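Local coordinates for protein Sodium/sialic acid symporter SiaT (Proteus mirabilis, PDB 5NV9) that couples the inward Na+ gradient to uptake of the sialic acid Neu5Ac across the bacterial inner membrane, working as a symporter with the LeuT fold, at residues 81-89 against 277-286; 51-59 against 250-260. All coordinates share one frame; numbering follows the deposited sequence.

From the N terminus, the chain first lays down 51-59, the end of helix 47-58 just before the break that precedes helix 61-73, and then 81-89, on helix 80-87. Later, 250-260 returns to 51-59, closing contact 2 across 190 residues, and 277-286 on helix 267-301 returns to 81-89, closing contact 1 across 187. The segments alternate along the chain, so the two loops cross rather than nest. The contact centres lie about 13 Å apart, and the contacts meet where N277 packs on V54 and F55, and V281 on F55. Both contacts touch the sialic acid, and contact 2 also carries two carbonyl ligands of a sodium ion.

Contact 1. Residues 81-89 against 277-286; sequences GQYLAIAIL and NAKLVAIIPI. With SLB (N-acetyl-beta-neuraminic acid), chain D.
In this LeuT-fold transporter one wall of the sialic acid pocket is formed where residues 81-87 of helix 80-87 run antiparallel to 277-286 of the kinked helix 267-301, the two segment axes 9.2 Å apart at their closest. Q82 points at the partner helix, and its chain bends at chi2 (-71°), which lays the amide between P285 and the sugar's glycerol tail. OE1 rests 3.3 Å from P285 CG, and NE2 gives a nearly straight bond to O7 of the sialic acid (3.0 Å, 171°). OE1 also accepts from the sugar's O9, at a separation so short that its exact length is doubtful. One turn before P285, V281 places CG1 3.4 Å from Q82 O. Further along, I86 slides past V281, CG1 to CG1 at 3.8 Å, and pushes CD1 against the backbone and CB of A282. L89 CD1 covers A278 CB and crosses the amide of N277, whose ND2 donates to a water (2.8 Å). At the other end Y83 swings its hydroxyl to A282 O; this bond (2.9 Å) leaves the ring edge and arrives 34° off the carbonyl plane. The same OH lies beside I286 CD1, and a water next to it donates to V281 O at 2.6 Å. P285 breaks the helix ladder, since neither its own N nor that of I286 bonds to the preceding turn. The tyrosine and this water thus satisfy the two carbonyls that the kink deprives of helical partners, while the Q82 amide holds O7 through NE2 and probably O9 through OE1.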
# COMPACT_ATOMS: atom_id res chain seq x y z
N GLY A 81 6.62 -10.55 8.06
CA GLY A 81 5.91 -10.04 6.89
C GLY A 81 6.73 -9.40 5.80
O GLY A 81 6.47 -9.64 4.62
N GLN A 82 7.70 -8.57 6.18
CA GLN A 82 8.59 -7.88 5.25
C GLN A 82 9.48 -8.82 4.45
O GLN A 82 9.68 -8.64 3.23
CB GLN A 82 9.51 -6.89 6.02
CG GLN A 82 8.75 -6.00 6.97
CD GLN A 82 7.92 -4.96 6.23
OE1 GLN A 82 8.22 -4.60 5.09
NE2 GLN A 82 6.96 -4.40 6.91
N TYR A 83 10.02 -9.80 5.14
CA TYR A 83 10.90 -10.76 4.50
C TYR A 83 10.15 -11.74 3.60
O TYR A 83 10.69 -12.20 2.60
CB TYR A 83 11.84 -11.41 5.56
CG TYR A 83 12.72 -10.31 6.13
CD1 TYR A 83 13.77 -9.79 5.40
CD2 TYR A 83 12.43 -9.70 7.34
CE1 TYR A 83 14.52 -8.71 5.86
CE2 TYR A 83 13.18 -8.62 7.81
CZ TYR A 83 14.22 -8.13 7.06
OH TYR A 83 14.99 -7.11 7.54
N LEU A 84 8.89 -12.01 3.90
CA LEU A 84 8.08 -12.84 2.99
C LEU A 84 7.76 -12.07 1.72
O LEU A 84 7.51 -12.66 0.73
CB LEU A 84 6.77 -13.27 3.63
CG LEU A 84 6.95 -14.24 4.80
CD1 LEU A 84 5.63 -14.52 5.54
CD2 LEU A 84 7.62 -15.52 4.34
N ALA A 85 7.76 -10.75 1.78
CA ALA A 85 7.42 -9.86 0.66
C ALA A 85 8.59 -9.83 -0.28
O ALA A 85 8.42 -9.63 -1.48
CB ALA A 85 7.11 -8.46 1.16
N ILE A 86 9.79 -10.00 0.26
CA ILE A 86 10.97 -10.12 -0.58
C ILE A 86 11.06 -11.53 -1.15
O ILE A 86 11.30 -11.69 -2.33
CB ILE A 86 12.24 -9.79 0.21
CG1 ILE A 86 12.17 -8.37 0.73
CG2 ILE A 86 13.51 -10.06 -0.61
CD1 ILE A 86 13.30 -8.06 1.69
N ALA A 87 10.86 -12.55 -0.31
CA ALA A 87 10.94 -13.93 -0.76
C ALA A 87 10.04 -14.31 -1.93
O ALA A 87 10.39 -15.17 -2.70
CB ALA A 87 10.65 -14.86 0.40
N ILE A 88 8.87 -13.71 -2.06
CA ILE A 88 8.03 -14.01 -3.22
C ILE A 88 8.44 -13.31 -4.52
O ILE A 88 7.98 -13.72 -5.58
CB ILE A 88 6.53 -13.69 -2.99
CG1 ILE A 88 6.32 -12.23 -2.69
CG2 ILE A 88 5.96 -14.56 -1.85
CD1 ILE A 88 4.95 -11.72 -3.06
N LEU A 89 9.30 -12.28 -4.47
CA LEU A 89 9.60 -11.49 -5.68
C LEU A 89 10.13 -12.25 -6.91
O LEU A 89 9.76 -11.92 -8.02
CB LEU A 89 10.52 -10.27 -5.38
CG LEU A 89 9.87 -9.21 -4.47
CD1 LEU A 89 10.78 -8.03 -4.10
CD2 LEU A 89 8.54 -8.70 -5.02
N ASN A 277 13.42 -2.36 -4.83
CA ASN A 277 12.37 -2.48 -3.86
C ASN A 277 12.79 -3.47 -2.77
O ASN A 277 12.68 -3.15 -1.58
CB ASN A 277 11.05 -2.90 -4.51
CG ASN A 277 10.00 -3.22 -3.48
OD1 ASN A 277 9.44 -2.31 -2.88
ND2 ASN A 277 9.76 -4.54 -3.22
N ALA A 278 13.29 -4.65 -3.14
CA ALA A 278 13.83 -5.59 -2.15
C ALA A 278 14.88 -5.04 -1.17
O ALA A 278 14.80 -5.29 0.03
CB ALA A 278 14.34 -6.83 -2.80
N LYS A 279 15.84 -4.28 -1.66
CA LYS A 279 16.83 -3.63 -0.81
C LYS A 279 16.19 -2.73 0.24
O LYS A 279 16.53 -2.83 1.42
CB LYS A 279 17.78 -2.84 -1.64
CG LYS A 279 18.69 -3.76 -2.46
CD LYS A 279 19.40 -2.97 -3.55
CE LYS A 279 20.52 -3.78 -4.17
NZ LYS A 279 21.42 -2.83 -4.86
N LEU A 280 15.20 -1.92 -0.18
CA LEU A 280 14.50 -1.01 0.74
C LEU A 280 13.69 -1.74 1.81
O LEU A 280 13.70 -1.34 2.98
CB LEU A 280 13.61 -0.01 -0.04
CG LEU A 280 14.41 1.05 -0.80
CD1 LEU A 280 13.56 1.76 -1.87
CD2 LEU A 280 14.95 2.07 0.20
N VAL A 281 13.00 -2.83 1.41
CA VAL A 281 12.17 -3.58 2.29
C VAL A 281 13.05 -4.36 3.28
O VAL A 281 12.65 -4.61 4.42
CB VAL A 281 11.21 -4.49 1.48
CG1 VAL A 281 10.43 -5.39 2.41
CG2 VAL A 281 10.24 -3.64 0.67
N ALA A 282 14.23 -4.77 2.84
CA ALA A 282 15.14 -5.48 3.73
C ALA A 282 15.78 -4.56 4.81
O ALA A 282 16.23 -5.05 5.84
CB ALA A 282 16.23 -6.18 2.92
N ILE A 283 15.80 -3.26 4.61
CA ILE A 283 16.56 -2.35 5.47
C ILE A 283 15.67 -1.38 6.21
O ILE A 283 15.68 -1.32 7.44
CB ILE A 283 17.61 -1.57 4.67
CG1 ILE A 283 18.59 -2.52 4.06
CG2 ILE A 283 18.34 -0.59 5.57
CD1 ILE A 283 19.19 -3.51 5.03
N ILE A 284 14.82 -0.69 5.48
CA ILE A 284 13.99 0.37 6.12
C ILE A 284 12.96 -0.02 7.23
O ILE A 284 12.98 0.60 8.28
CB ILE A 284 13.47 1.35 5.05
CG1 ILE A 284 14.69 2.02 4.36
CG2 ILE A 284 12.55 2.42 5.61
CD1 ILE A 284 15.70 2.76 5.25
N PRO A 285 12.01 -0.99 6.99
CA PRO A 285 11.04 -1.45 7.99
C PRO A 285 11.64 -1.80 9.33
O PRO A 285 11.01 -1.54 10.37
CB PRO A 285 10.44 -2.72 7.35
CG PRO A 285 10.41 -2.29 5.92
CD PRO A 285 11.73 -1.63 5.70
N ILE A 286 12.83 -2.40 9.32
CA ILE A 286 13.52 -2.67 10.56
C ILE A 286 13.58 -1.39 11.42
O ILE A 286 13.45 -1.46 12.65
CB ILE A 286 14.98 -3.08 10.34
CG1 ILE A 286 15.10 -4.40 9.62
CG2 ILE A 286 15.67 -3.26 11.68
CD1 ILE A 286 16.55 -4.73 9.26
C1 SLB D . 1.16 0.19 4.48
C2 SLB D . 1.40 -1.27 4.17
C3 SLB D . 0.63 -2.11 5.16
C4 SLB D . 0.98 -3.61 5.05
C5 SLB D . 2.49 -3.70 5.29
C6 SLB D . 3.24 -2.83 4.27
C7 SLB D . 4.77 -2.82 4.43
C8 SLB D . 5.43 -1.93 3.40
C9 SLB D . 6.95 -2.05 3.46
C10 SLB D . 3.56 -5.72 6.22
C11 SLB D . 4.26 -6.99 5.81
N5 SLB D . 2.96 -5.09 5.20
O1A SLB D . 2.00 0.78 5.24
O1B SLB D . 0.10 0.75 4.01
O2 SLB D . 0.98 -1.58 2.81
O4 SLB D . 0.27 -4.40 6.06
O6 SLB D . 2.81 -1.48 4.36
O7 SLB D . 5.14 -2.31 5.71
O8 SLB D . 4.96 -2.26 2.10
O9 SLB D . 7.41 -3.38 3.08
O10 SLB D . 3.59 -5.28 7.38
O HOH W 1 12.86 -4.95 6.97
O HOH W 2 8.59 -6.28 -1.38

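Contact 2. Residues 51-59 against 250-260; sequences GVSVFATTL and QFTASQDVVQR. With NA (sodium ion), chain B; SLB (N-acetyl-beta-neuraminic acid), chain D.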
# COMPACT_ATOMS: atom_id res chain seq x y z
N GLY A 51 11.32 1.06 -8.76
CA GLY A 51 11.46 0.25 -7.53
C GLY A 51 11.31 1.01 -6.24
O GLY A 51 10.72 0.51 -5.30
N VAL A 52 11.85 2.23 -6.18
CA VAL A 52 11.57 3.12 -5.06
C VAL A 52 10.07 3.52 -4.98
O VAL A 52 9.46 3.76 -3.90
CB VAL A 52 12.46 4.42 -5.09
CG1 VAL A 52 12.15 5.26 -3.84
CG2 VAL A 52 13.97 4.03 -5.08
N SER A 53 9.49 3.68 -6.13
CA SER A 53 8.07 4.04 -6.24
C SER A 53 7.16 2.90 -5.73
O SER A 53 6.09 3.18 -5.15
CB SER A 53 7.70 4.37 -7.71
OG SER A 53 6.30 4.66 -7.79
N VAL A 54 7.60 1.66 -5.94
CA VAL A 54 6.83 0.47 -5.47
C VAL A 54 6.87 0.48 -3.94
O VAL A 54 5.87 0.33 -3.31
CB VAL A 54 7.46 -0.90 -5.93
CG1 VAL A 54 6.87 -2.05 -5.14
CG2 VAL A 54 7.27 -1.15 -7.40
N PHE A 55 8.06 0.68 -3.35
CA PHE A 55 8.24 0.74 -1.88
C PHE A 55 7.38 1.86 -1.28
O PHE A 55 6.68 1.65 -0.29
CB PHE A 55 9.73 0.88 -1.50
CG PHE A 55 10.01 0.96 -0.01
CD1 PHE A 55 9.88 -0.16 0.78
CD2 PHE A 55 10.47 2.15 0.59
CE1 PHE A 55 10.14 -0.11 2.13
CE2 PHE A 55 10.73 2.20 1.94
CZ PHE A 55 10.57 1.07 2.71
N ALA A 56 7.39 3.05 -1.91
CA ALA A 56 6.67 4.23 -1.38
C ALA A 56 5.14 4.11 -1.57
O ALA A 56 4.39 4.57 -0.75
CB ALA A 56 7.17 5.52 -1.99
N THR A 57 4.73 3.45 -2.63
CA THR A 57 3.31 3.09 -2.90
C THR A 57 2.82 2.16 -1.76
O THR A 57 1.80 2.42 -1.20
CB THR A 57 3.14 2.43 -4.31
OG1 THR A 57 3.42 3.38 -5.35
CG2 THR A 57 1.70 1.80 -4.58
N THR A 58 3.57 1.12 -1.39
CA THR A 58 3.05 0.13 -0.41
C THR A 58 3.13 0.63 1.03
O THR A 58 2.25 0.34 1.84
CB THR A 58 3.78 -1.23 -0.50
OG1 THR A 58 5.18 -1.02 -0.32
CG2 THR A 58 3.55 -1.90 -1.84
N LEU A 59 4.16 1.42 1.33
CA LEU A 59 4.42 1.89 2.70
C LEU A 59 3.81 3.26 2.90
O LEU A 59 4.33 4.24 2.39
CB LEU A 59 5.91 2.01 2.99
CG LEU A 59 6.30 2.03 4.47
CD1 LEU A 59 7.77 1.66 4.66
CD2 LEU A 59 6.02 3.38 5.09
N GLN A 250 -0.53 -8.15 -2.92
CA GLN A 250 0.11 -6.79 -3.16
C GLN A 250 0.94 -6.77 -4.44
O GLN A 250 0.84 -5.83 -5.21
CB GLN A 250 0.96 -6.38 -1.97
CG GLN A 250 1.65 -5.01 -2.04
CD GLN A 250 0.65 -3.86 -2.06
OE1 GLN A 250 0.35 -3.25 -1.01
NE2 GLN A 250 0.11 -3.56 -3.25
N PHE A 251 1.70 -7.83 -4.68
CA PHE A 251 2.64 -7.89 -5.77
C PHE A 251 2.21 -8.57 -7.05
O PHE A 251 2.94 -8.42 -8.04
CB PHE A 251 4.00 -8.43 -5.23
CG PHE A 251 4.63 -7.49 -4.25
CD1 PHE A 251 5.43 -6.44 -4.69
CD2 PHE A 251 4.36 -7.60 -2.88
CE1 PHE A 251 5.98 -5.54 -3.79
CE2 PHE A 251 4.91 -6.70 -1.96
CZ PHE A 251 5.72 -5.67 -2.43
N THR A 252 1.06 -9.26 -7.06
CA THR A 252 0.53 -9.92 -8.28
C THR A 252 -0.86 -9.44 -8.74
O THR A 252 -1.20 -9.52 -9.91
CB THR A 252 0.45 -11.45 -8.11
OG1 THR A 252 -0.47 -11.84 -7.08
CG2 THR A 252 1.82 -12.02 -7.78
N ALA A 253 -1.68 -8.99 -7.81
CA ALA A 253 -3.11 -8.80 -8.09
C ALA A 253 -3.55 -7.38 -7.85
O ALA A 253 -4.71 -7.12 -8.03
CB ALA A 253 -3.95 -9.77 -7.25
N SER A 254 -2.63 -6.47 -7.50
CA SER A 254 -2.97 -5.12 -7.08
C SER A 254 -2.38 -4.13 -8.08
O SER A 254 -1.16 -4.09 -8.26
CB SER A 254 -2.45 -4.88 -5.67
OG SER A 254 -3.01 -3.71 -5.15
N GLN A 255 -3.25 -3.37 -8.73
CA GLN A 255 -2.85 -2.49 -9.81
C GLN A 255 -1.82 -1.43 -9.42
O GLN A 255 -1.03 -1.03 -10.27
CB GLN A 255 -4.10 -1.83 -10.40
CG GLN A 255 -3.82 -0.76 -11.48
CD GLN A 255 -3.22 -1.29 -12.79
OE1 GLN A 255 -2.99 -2.50 -12.96
NE2 GLN A 255 -2.88 -0.36 -13.68
N ASP A 256 -1.85 -0.94 -8.17
CA ASP A 256 -0.88 0.13 -7.76
C ASP A 256 0.59 -0.34 -7.85
O ASP A 256 1.46 0.44 -8.22
CB ASP A 256 -1.23 0.74 -6.39
CG ASP A 256 -1.25 -0.28 -5.26
OD1 ASP A 256 -1.56 -1.53 -5.47
OD2 ASP A 256 -1.00 0.19 -4.13
N VAL A 257 0.85 -1.62 -7.56
CA VAL A 257 2.18 -2.18 -7.70
C VAL A 257 2.45 -2.71 -9.14
O VAL A 257 3.46 -2.36 -9.79
CB VAL A 257 2.41 -3.22 -6.63
CG1 VAL A 257 3.67 -4.04 -6.93
CG2 VAL A 257 2.58 -2.53 -5.28
N VAL A 258 1.51 -3.47 -9.66
CA VAL A 258 1.65 -4.13 -10.94
C VAL A 258 1.90 -3.13 -12.05
O VAL A 258 2.66 -3.36 -12.97
CB VAL A 258 0.40 -5.02 -11.31
CG1 VAL A 258 0.56 -5.55 -12.70
CG2 VAL A 258 0.29 -6.20 -10.38
N GLN A 259 1.26 -1.98 -11.96
CA GLN A 259 1.55 -0.87 -12.89
C GLN A 259 3.03 -0.49 -13.01
O GLN A 259 3.50 -0.11 -14.09
CB GLN A 259 0.76 0.36 -12.45
CG GLN A 259 0.20 1.18 -13.59
CD GLN A 259 -0.48 2.42 -13.07
OE1 GLN A 259 -1.04 2.38 -11.97
NE2 GLN A 259 -0.40 3.55 -13.83
N ARG A 260 3.78 -0.59 -11.91
CA ARG A 260 5.23 -0.28 -11.97
C ARG A 260 6.03 -1.31 -12.75
O ARG A 260 7.16 -1.02 -13.12
CB ARG A 260 5.84 -0.14 -10.58
CG ARG A 260 5.72 1.24 -9.99
CD ARG A 260 4.39 1.48 -9.33
NE ARG A 260 4.25 2.88 -8.92
CZ ARG A 260 3.11 3.57 -8.92
NH1 ARG A 260 1.98 2.99 -9.29
NH2 ARG A 260 3.11 4.84 -8.60
NA NA B . 3.47 5.74 0.81
C1 SLB D . 1.16 0.19 4.48
C2 SLB D . 1.40 -1.27 4.17
C3 SLB D . 0.63 -2.11 5.16
C4 SLB D . 0.98 -3.61 5.05
C5 SLB D . 2.49 -3.70 5.29
C6 SLB D . 3.24 -2.83 4.27
C7 SLB D . 4.77 -2.82 4.43
C8 SLB D . 5.43 -1.93 3.40
C9 SLB D . 6.95 -2.05 3.46
C10 SLB D . 3.56 -5.72 6.22
C11 SLB D . 4.26 -6.99 5.81
N5 SLB D . 2.96 -5.09 5.20
O1A SLB D . 2.00 0.78 5.24
O1B SLB D . 0.10 0.75 4.01
O2 SLB D . 0.98 -1.58 2.81
O4 SLB D . 0.27 -4.40 6.06
O6 SLB D . 2.81 -1.48 4.36
O7 SLB D . 5.14 -2.31 5.71
O8 SLB D . 4.96 -2.26 2.10
O9 SLB D . 7.41 -3.38 3.08
O10 SLB D . 3.59 -5.28 7.38
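S53 holds OG trans to its backbone N (chi1 178°), and R260 folds at chi2 (83°), bringing guanidinium and hydroxyl together where helix 47-58, the first half of the broken first helix of the LeuT fold, packs on 250-260. The resulting bond, R260 NE to S53 OG, is 2.9 Å long, lies close to the guanidinium plane and is fairly straight (163°). T57 OG1 sits over one face of that guanidinium; it donates to S53 O (2.7 Å), which T57 N reaches from the opposite face of the carbonyl, and it also bonds to S346. S53 OG is shared with D182, and D182 and S346 both bind the second sodium ion, so the two hydroxyls probably belong to its second shell, and S53 links R260 to D182. The methyl of T57 turns the other way, against the carboxylate of D256, whose OD1 accepts from S254 OG at 2.6 Å. Beside them V54 makes an apolar part of the contact: CG1 leans obliquely on the F251 ring at CE1 (3.8 Å), and CG2 slides along R260 CB. T58 divides its branches likewise. CG2 packs on Q250 CD (3.5 Å) and on V257 CG2, while OG1 exchanges a hydrogen bond with O8 of the sialic acid, either being a possible donor. One helix end thus meets substrate, ion and 250-260 together. L59 is first to leave helical geometry; its O, at 2.3 Å, and A56 O of the last turn, at 2.1 Å, bind the first sodium ion, whose site A339, S342 and S343 complete.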